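Local coordinates for 373aa long hypothetical citrate synthase (Sulfolobus tokodaii, PDB 1VGP), which is a probable member of the citrate synthase family with a largely helical fold, at residues 230-235 / 286-291; 269-274 / 313-318. All coordinates share one frame; numbering follows the deposited sequence.

Contact 1: 230-235 / 286-291; sequences GSPEKV and YQIAEK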
ATOM      1  N   GLY A 230     -37.523 -11.304  -6.678  1.00 56.51           N
ATOM      2  CA  GLY A 230     -38.125 -12.025  -5.567  1.00 56.95           C
ATOM      3  C   GLY A 230     -38.264 -13.521  -5.804  1.00 54.72           C
ATOM      4  O   GLY A 230     -37.559 -14.333  -5.210  1.00 51.44           O
ATOM      5  N   SER A 231     -39.211 -13.872  -6.665  1.00 55.96           N
ATOM      6  CA  SER A 231     -39.363 -15.227  -7.151  1.00 54.00           C
ATOM      7  C   SER A 231     -38.437 -15.391  -8.353  1.00 52.75           C
ATOM      8  O   SER A 231     -37.841 -14.427  -8.822  1.00 51.25           O
ATOM      9  CB  SER A 231     -40.823 -15.451  -7.588  1.00 55.48           C
ATOM     10  OG  SER A 231     -41.220 -16.797  -7.406  1.00 58.20           O
ATOM     11  N   PRO A 232     -38.287 -16.626  -8.847  1.00 52.53           N
ATOM     12  CA  PRO A 232     -37.605 -16.862 -10.119  1.00 53.44           C
ATOM     13  C   PRO A 232     -38.597 -16.835 -11.277  1.00 53.90           C
ATOM     14  O   PRO A 232     -38.331 -17.365 -12.345  1.00 57.68           O
ATOM     15  CB  PRO A 232     -36.977 -18.238  -9.927  1.00 52.13           C
ATOM     16  CG  PRO A 232     -37.915 -18.931  -9.029  1.00 49.39           C
ATOM     17  CD  PRO A 232     -38.419 -17.872  -8.072  1.00 51.52           C
ATOM     18  N   GLU A 233     -39.750 -16.229 -11.039  1.00 55.61           N
ATOM     19  CA  GLU A 233     -40.786 -16.088 -12.057  1.00 57.79           C
ATOM     20  C   GLU A 233     -40.647 -14.660 -12.539  1.00 56.79           C
ATOM     21  O   GLU A 233     -41.182 -14.255 -13.570  1.00 57.13           O
ATOM     22  CB  GLU A 233     -42.162 -16.296 -11.411  1.00 60.28           C
ATOM     23  CG  GLU A 233     -42.121 -17.180 -10.164  1.00 67.41           C
ATOM     24  CD  GLU A 233     -41.738 -18.633 -10.470  1.00 71.21           C
ATOM     25  OE1 GLU A 233     -41.589 -19.427  -9.514  1.00 70.63           O
ATOM     26  OE2 GLU A 233     -41.588 -18.974 -11.665  1.00 72.99           O
ATOM     27  N   LYS A 234     -39.858 -13.930 -11.766  1.00 55.46           N
ATOM     28  CA  LYS A 234     -39.821 -12.481 -11.753  1.00 54.98           C
ATOM     29  C   LYS A 234     -38.558 -12.083 -12.512  1.00 52.41           C
ATOM     30  O   LYS A 234     -38.368 -10.923 -12.886  1.00 50.22           O
ATOM     31  CB  LYS A 234     -39.740 -12.025 -10.300  1.00 58.62           C
ATOM     32  CG  LYS A 234     -40.507 -10.773  -9.980  1.00 64.75           C
ATOM     33  CD  LYS A 234     -41.241 -10.907  -8.656  1.00 68.26           C
ATOM     34  CE  LYS A 234     -41.782  -9.560  -8.198  1.00 72.15           C
ATOM     35  NZ  LYS A 234     -42.775  -9.701  -7.096  1.00 74.69           N
ATOM     36  N   VAL A 235     -37.708 -13.081 -12.742  1.00 50.92           N
ATOM     37  CA  VAL A 235     -36.327 -12.865 -13.143  1.00 49.86           C
ATOM     38  C   VAL A 235     -36.226 -12.318 -14.564  1.00 48.65           C
ATOM     39  O   VAL A 235     -35.444 -11.403 -14.833  1.00 48.65           O
ATOM     40  CB  VAL A 235     -35.506 -14.187 -12.992  1.00 49.51           C
ATOM     41  CG1 VAL A 235     -36.428 -15.380 -13.087  1.00 54.75           C
ATOM     42  CG2 VAL A 235     -34.409 -14.268 -14.048  1.00 47.65           C
ATOM     43  N   TYR A 286     -30.735 -19.653  -5.300  1.00 39.97           N
ATOM     44  CA  TYR A 286     -30.008 -20.411  -6.298  1.00 39.17           C
ATOM     45  C   TYR A 286     -30.892 -20.623  -7.525  1.00 40.28           C
ATOM     46  O   TYR A 286     -30.421 -20.541  -8.666  1.00 39.84           O
ATOM     47  CB  TYR A 286     -29.551 -21.759  -5.744  1.00 38.21           C
ATOM     48  CG  TYR A 286     -28.772 -22.534  -6.773  1.00 37.04           C
ATOM     49  CD1 TYR A 286     -29.350 -23.601  -7.451  1.00 34.76           C
ATOM     50  CD2 TYR A 286     -27.497 -22.114  -7.165  1.00 36.35           C
ATOM     51  CE1 TYR A 286     -28.689 -24.228  -8.508  1.00 35.79           C
ATOM     52  CE2 TYR A 286     -26.827 -22.733  -8.220  1.00 36.31           C
ATOM     53  CZ  TYR A 286     -27.436 -23.786  -8.890  1.00 35.90           C
ATOM     54  OH  TYR A 286     -26.816 -24.372  -9.965  1.00 37.44           O
ATOM     55  N   GLN A 287     -32.175 -20.881  -7.288  1.00 40.58           N
ATOM     56  CA  GLN A 287     -33.121 -21.032  -8.386  1.00 41.08           C
ATOM     57  C   GLN A 287     -33.221 -19.756  -9.211  1.00 40.46           C
ATOM     58  O   GLN A 287     -33.274 -19.817 -10.437  1.00 41.31           O
ATOM     59  CB  GLN A 287     -34.501 -21.412  -7.857  1.00 41.23           C
ATOM     60  CG  GLN A 287     -34.510 -22.638  -6.963  1.00 42.77           C
ATOM     61  CD  GLN A 287     -35.904 -23.217  -6.780  1.00 43.10           C
ATOM     62  OE1 GLN A 287     -36.325 -24.087  -7.534  1.00 39.53           O
ATOM     63  NE2 GLN A 287     -36.624 -22.734  -5.770  1.00 43.97           N
ATOM     64  N   ILE A 288     -33.253 -18.607  -8.532  1.00 40.69           N
ATOM     65  CA  ILE A 288     -33.160 -17.295  -9.186  1.00 39.83           C
ATOM     66  C   ILE A 288     -31.959 -17.280 -10.117  1.00 38.42           C
ATOM     67  O   ILE A 288     -32.058 -16.913 -11.290  1.00 35.81           O
ATOM     68  CB  ILE A 288     -32.933 -16.135  -8.169  1.00 42.43           C
ATOM     69  CG1 ILE A 288     -33.992 -16.156  -7.056  1.00 41.87           C
ATOM     70  CG2 ILE A 288     -32.942 -14.800  -8.899  1.00 42.90           C
ATOM     71  CD1 ILE A 288     -35.375 -15.925  -7.529  1.00 42.30           C
ATOM     72  N   ALA A 289     -30.818 -17.680  -9.565  1.00 38.83           N
ATOM     73  CA  ALA A 289     -29.524 -17.563 -10.228  1.00 39.59           C
ATOM     74  C   ALA A 289     -29.449 -18.399 -11.510  1.00 40.04           C
ATOM     75  O   ALA A 289     -28.898 -17.961 -12.524  1.00 39.64           O
ATOM     76  CB  ALA A 289     -28.423 -17.980  -9.255  1.00 38.66           C
ATOM     77  N   GLU A 290     -30.003 -19.604 -11.474  1.00 40.30           N
ATOM     78  CA  GLU A 290     -30.027 -20.426 -12.672  1.00 42.18           C
ATOM     79  C   GLU A 290     -30.867 -19.766 -13.753  1.00 40.14           C
ATOM     80  O   GLU A 290     -30.445 -19.663 -14.904  1.00 41.51           O
ATOM     81  CB  GLU A 290     -30.575 -21.819 -12.356  1.00 44.81           C
ATOM     82  CG  GLU A 290     -29.496 -22.883 -12.398  1.00 51.80           C
ATOM     83  CD  GLU A 290     -29.941 -24.191 -11.787  1.00 55.79           C
ATOM     84  OE1 GLU A 290     -29.058 -25.033 -11.482  1.00 57.92           O
ATOM     85  OE2 GLU A 290     -31.169 -24.376 -11.614  1.00 57.01           O
ATOM     86  N   LYS A 291     -32.048 -19.303 -13.369  1.00 38.70           N
ATOM     87  CA  LYS A 291     -32.904 -18.551 -14.271  1.00 37.09           C
ATOM     88  C   LYS A 291     -32.185 -17.355 -14.894  1.00 34.25           C
ATOM     89  O   LYS A 291     -32.297 -17.107 -16.100  1.00 31.28           O
ATOM     90  CB  LYS A 291     -34.145 -18.077 -13.519  1.00 40.52           C
ATOM     91  CG  LYS A 291     -35.323 -19.005 -13.656  1.00 44.25           C
ATOM     92  CD  LYS A 291     -36.139 -18.656 -14.882  1.00 50.20           C
ATOM     93  CE  LYS A 291     -36.904 -19.870 -15.368  1.00 54.84           C
ATOM     94  NZ  LYS A 291     -36.023 -21.085 -15.395  1.00 56.65           N
TER
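Pro232 and Ile288 meet nearly at right angles, the proline ring lying across the end of the isoleucine side chain. Ile288 CD1 does the touching and sits 3.7 Å from Pro232 CD, with Pro232 CB about as near. CG1 is beside the isoleucine's own backbone N and anti to the carbonyl carbon (chi1 -53°), and chi2 (-64°) then carries CD1 to the loop, where it also stands over a face of the peptide that joins Ser231 to Pro232. Ile229 and Phe226 of helix 221-228 also pack on the Ile288 side chain, Ile229 from the loop.

One turn further along the helix, Val235 and Lys291 repeat the right-angled crossing. Val235 CG2 is 3.9 Å from Lys291 CB, against the aliphatic part of the lysine; the placement of Val235 CG1 is doubtful. Lys291 bends at chi2 (-88°), and its CD packs near Pro232 O before the chain leads away; NZ makes a long, weak ion pair with Glu294. No hydrogen bond joins the two segments, and van der Waals packing carries the contact. It is a loop-on-helix packing of the largely helical citrate synthase fold, in which the loop between helices 221-228 and 235-244, with the first residue of the latter, lies against helix 281-300.

Contact 2: 269-274 / 313-318; sequences QYAKLL and SSIVFY
Two helices of the citrate synthase fold, 262-278 and 309-319, pack here through Ala271 and Val316, whose CA atoms are 5.2 Å apart. The axes of the two short segments approach to 8.8 Å and cross at 41°, running in broadly the same direction. The small alanine permits a close approach: Val316 CG2 reaches past its methyl to the backbone, 3.7 Å from Ala271 CA, and lies 3.9 Å from Ala271 CB. The two valine methyls divide the work. CG1, anti to the backbone N (chi1 166°), is directed to Leu274, while CG2, beside that N, is directed to Ala271.

Leu274 comes from the next turn of its helix and crosses Val316 at about a right angle, its CD1 placed 4.1 Å from Val316 CG1. Ile315 adds a looser contact beside it, with Ile315 CG2 standing 4.3 Å from Ala271 CB. All four of these side chains are buried, and no hydrogen bond crosses between the helices.

Neighbouring helices close the flanks: Val316 also touches Thr173 of helix 164-175, where Tyr270 packs on Val172, and Ile315 touches Phe226 of helix 221-228 and Ala289 of helix 281-300. This is apolar helix-helix packing with an alanine at the closest point, part of the many-helix bundle that makes up the citrate synthase fold.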
ATOM      1  N   GLN A 269     -21.034 -25.978  -9.130  1.00 36.45           N
ATOM      2  CA  GLN A 269     -21.460 -27.268  -8.610  1.00 37.56           C
ATOM      3  C   GLN A 269     -21.662 -27.173  -7.104  1.00 34.37           C
ATOM      4  O   GLN A 269     -22.566 -27.803  -6.554  1.00 35.60           O
ATOM      5  CB  GLN A 269     -20.428 -28.351  -8.950  1.00 40.44           C
ATOM      6  CG  GLN A 269     -19.093 -28.189  -8.208  1.00 46.66           C
ATOM      7  CD  GLN A 269     -18.071 -29.277  -8.538  1.00 46.87           C
ATOM      8  OE1 GLN A 269     -18.178 -30.426  -8.067  1.00 45.80           O
ATOM      9  NE2 GLN A 269     -17.071 -28.917  -9.345  1.00 46.20           N
ATOM     10  N   TYR A 270     -20.832 -26.371  -6.440  1.00 31.71           N
ATOM     11  CA  TYR A 270     -20.901 -26.236  -4.976  1.00 31.38           C
ATOM     12  C   TYR A 270     -21.973 -25.243  -4.536  1.00 30.17           C
ATOM     13  O   TYR A 270     -22.585 -25.409  -3.482  1.00 28.21           O
ATOM     14  CB  TYR A 270     -19.542 -25.810  -4.407  1.00 30.15           C
ATOM     15  CG  TYR A 270     -18.445 -26.834  -4.623  1.00 32.35           C
ATOM     16  CD1 TYR A 270     -17.505 -26.673  -5.648  1.00 28.74           C
ATOM     17  CD2 TYR A 270     -18.387 -27.999  -3.856  1.00 29.86           C
ATOM     18  CE1 TYR A 270     -16.551 -27.644  -5.905  1.00 27.50           C
ATOM     19  CE2 TYR A 270     -17.426 -28.979  -4.113  1.00 27.46           C
ATOM     20  CZ  TYR A 270     -16.521 -28.799  -5.134  1.00 27.44           C
ATOM     21  OH  TYR A 270     -15.591 -29.774  -5.405  1.00 31.86           O
ATOM     22  N   ALA A 271     -22.194 -24.214  -5.345  1.00 30.69           N
ATOM     23  CA  ALA A 271     -23.296 -23.297  -5.104  1.00 31.41           C
ATOM     24  C   ALA A 271     -24.581 -24.122  -5.086  1.00 31.62           C
ATOM     25  O   ALA A 271     -25.364 -24.080  -4.144  1.00 31.46           O
ATOM     26  CB  ALA A 271     -23.351 -22.256  -6.208  1.00 28.15           C
ATOM     27  N   LYS A 272     -24.762 -24.894  -6.145  1.00 32.20           N
ATOM     28  CA  LYS A 272     -25.906 -25.768  -6.289  1.00 32.43           C
ATOM     29  C   LYS A 272     -26.022 -26.785  -5.145  1.00 34.79           C
ATOM     30  O   LYS A 272     -27.099 -26.936  -4.565  1.00 36.36           O
ATOM     31  CB  LYS A 272     -25.805 -26.473  -7.628  1.00 29.33           C
ATOM     32  CG  LYS A 272     -27.015 -27.273  -8.022  1.00 29.01           C
ATOM     33  CD  LYS A 272     -26.744 -27.978  -9.341  1.00 26.71           C
ATOM     34  CE  LYS A 272     -28.022 -28.401 -10.022  1.00 29.83           C
ATOM     35  NZ  LYS A 272     -28.125 -29.879 -10.131  1.00 33.27           N
ATOM     36  N   LEU A 273     -24.933 -27.480  -4.812  1.00 35.06           N
ATOM     37  CA  LEU A 273     -24.990 -28.502  -3.762  1.00 34.76           C
ATOM     38  C   LEU A 273     -25.348 -27.898  -2.410  1.00 34.19           C
ATOM     39  O   LEU A 273     -26.251 -28.380  -1.731  1.00 34.59           O
ATOM     40  CB  LEU A 273     -23.657 -29.241  -3.631  1.00 35.09           C
ATOM     41  CG  LEU A 273     -23.732 -30.754  -3.336  1.00 34.43           C
ATOM     42  CD1 LEU A 273     -22.383 -31.224  -2.816  1.00 34.65           C
ATOM     43  CD2 LEU A 273     -24.826 -31.066  -2.332  1.00 34.22           C
ATOM     44  N   LEU A 274     -24.635 -26.847  -2.025  1.00 34.13           N
ATOM     45  CA  LEU A 274     -24.873 -26.182  -0.751  1.00 33.65           C
ATOM     46  C   LEU A 274     -26.318 -25.692  -0.665  1.00 33.99           C
ATOM     47  O   LEU A 274     -27.015 -25.937   0.327  1.00 33.42           O
ATOM     48  CB  LEU A 274     -23.924 -24.993  -0.593  1.00 32.79           C
ATOM     49  CG  LEU A 274     -22.454 -25.327  -0.322  1.00 32.76           C
ATOM     50  CD1 LEU A 274     -21.595 -24.062  -0.385  1.00 30.83           C
ATOM     51  CD2 LEU A 274     -22.342 -25.975   1.039  1.00 32.60           C
ATOM     52  N   SER A 313     -19.850 -17.215  -6.457  1.00 40.91           N
ATOM     53  CA  SER A 313     -19.063 -17.121  -5.229  1.00 42.61           C
ATOM     54  C   SER A 313     -19.847 -16.428  -4.106  1.00 42.74           C
ATOM     55  O   SER A 313     -19.628 -16.703  -2.922  1.00 42.77           O
ATOM     56  CB  SER A 313     -17.736 -16.387  -5.494  1.00 41.42           C
ATOM     57  OG  SER A 313     -17.899 -14.984  -5.487  1.00 47.05           O
ATOM     58  N   SER A 314     -20.774 -15.550  -4.475  1.00 40.91           N
ATOM     59  CA  SER A 314     -21.542 -14.817  -3.474  1.00 41.79           C
ATOM     60  C   SER A 314     -22.697 -15.632  -2.890  1.00 41.00           C
ATOM     61  O   SER A 314     -23.122 -15.397  -1.758  1.00 40.11           O
ATOM     62  CB  SER A 314     -22.075 -13.511  -4.070  1.00 43.56           C
ATOM     63  OG  SER A 314     -22.643 -13.723  -5.348  1.00 50.37           O
ATOM     64  N   ILE A 315     -23.212 -16.589  -3.653  1.00 38.42           N
ATOM     65  CA  ILE A 315     -24.147 -17.546  -3.077  1.00 37.08           C
ATOM     66  C   ILE A 315     -23.394 -18.434  -2.092  1.00 34.72           C
ATOM     67  O   ILE A 315     -23.853 -18.663  -0.972  1.00 33.23           O
ATOM     68  CB  ILE A 315     -24.802 -18.429  -4.162  1.00 39.72           C
ATOM     69  CG1 ILE A 315     -25.853 -17.621  -4.923  1.00 43.75           C
ATOM     70  CG2 ILE A 315     -25.487 -19.634  -3.523  1.00 40.39           C
ATOM     71  CD1 ILE A 315     -26.476 -18.360  -6.089  1.00 45.09           C
ATOM     72  N   VAL A 316     -22.235 -18.926  -2.521  1.00 31.45           N
ATOM     73  CA  VAL A 316     -21.443 -19.841  -1.714  1.00 31.16           C
ATOM     74  C   VAL A 316     -21.008 -19.213  -0.387  1.00 32.31           C
ATOM     75  O   VAL A 316     -21.291 -19.752   0.686  1.00 31.85           O
ATOM     76  CB  VAL A 316     -20.189 -20.304  -2.486  1.00 31.99           C
ATOM     77  CG1 VAL A 316     -19.191 -20.976  -1.534  1.00 29.32           C
ATOM     78  CG2 VAL A 316     -20.604 -21.256  -3.606  1.00 28.08           C
ATOM     79  N   PHE A 317     -20.325 -18.074  -0.466  1.00 31.47           N
ATOM     80  CA  PHE A 317     -19.903 -17.351   0.724  1.00 33.36           C
ATOM     81  C   PHE A 317     -21.086 -17.179   1.683  1.00 34.74           C
ATOM     82  O   PHE A 317     -20.947 -17.284   2.906  1.00 35.55           O
ATOM     83  CB  PHE A 317     -19.333 -15.982   0.335  1.00 32.31           C
ATOM     84  CG  PHE A 317     -17.942 -16.036  -0.253  1.00 29.33           C
ATOM     85  CD1 PHE A 317     -17.035 -17.020   0.132  1.00 29.65           C
ATOM     86  CD2 PHE A 317     -17.534 -15.087  -1.187  1.00 28.05           C
ATOM     87  CE1 PHE A 317     -15.738 -17.064  -0.403  1.00 26.46           C
ATOM     88  CE2 PHE A 317     -16.245 -15.121  -1.726  1.00 27.88           C
ATOM     89  CZ  PHE A 317     -15.346 -16.110  -1.335  1.00 27.06           C
ATOM     90  N   TYR A 318     -22.255 -16.910   1.113  1.00 35.30           N
ATOM     91  CA  TYR A 318     -23.474 -16.727   1.884  1.00 35.17           C
ATOM     92  C   TYR A 318     -23.841 -18.048   2.560  1.00 35.02           C
ATOM     93  O   TYR A 318     -23.947 -18.111   3.782  1.00 35.25           O
ATOM     94  CB  TYR A 318     -24.587 -16.265   0.944  1.00 36.46           C
ATOM     95  CG  TYR A 318     -25.819 -15.698   1.620  1.00 41.99           C
ATOM     96  CD1 TYR A 318     -27.065 -16.305   1.444  1.00 45.49           C
ATOM     97  CD2 TYR A 318     -25.755 -14.535   2.398  1.00 42.86           C
ATOM     98  CE1 TYR A 318     -28.215 -15.776   2.015  1.00 47.49           C
ATOM     99  CE2 TYR A 318     -26.901 -13.993   2.976  1.00 44.20           C
ATOM    100  CZ  TYR A 318     -28.129 -14.619   2.780  1.00 48.14           C
ATOM    101  OH  TYR A 318     -29.287 -14.112   3.332  1.00 50.43           O
TER

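In the fold
Helix 281-300, which carries one segment of contact 1, follows helix 262-278 and precedes helix 309-319, and touches both. Tyr286 OH lies 3.3 Å from Lys272 CB, and Ala289 CB is 3.7 Å from Ile315 CD1, so the helix turns one side to the loop 230-235 and another to helices 262-278 and 309-319. The contact centres are about 15 Å apart. Contact 1 is peripheral and only partly buried, mixing isoleucine, proline and valine with the aliphatic part of a lysine and with backbone carbonyls. Contact 2 lies deeper, its centre about 16 Å from the chain centre against about 27 Å, and is built from small and branched apolar side chains.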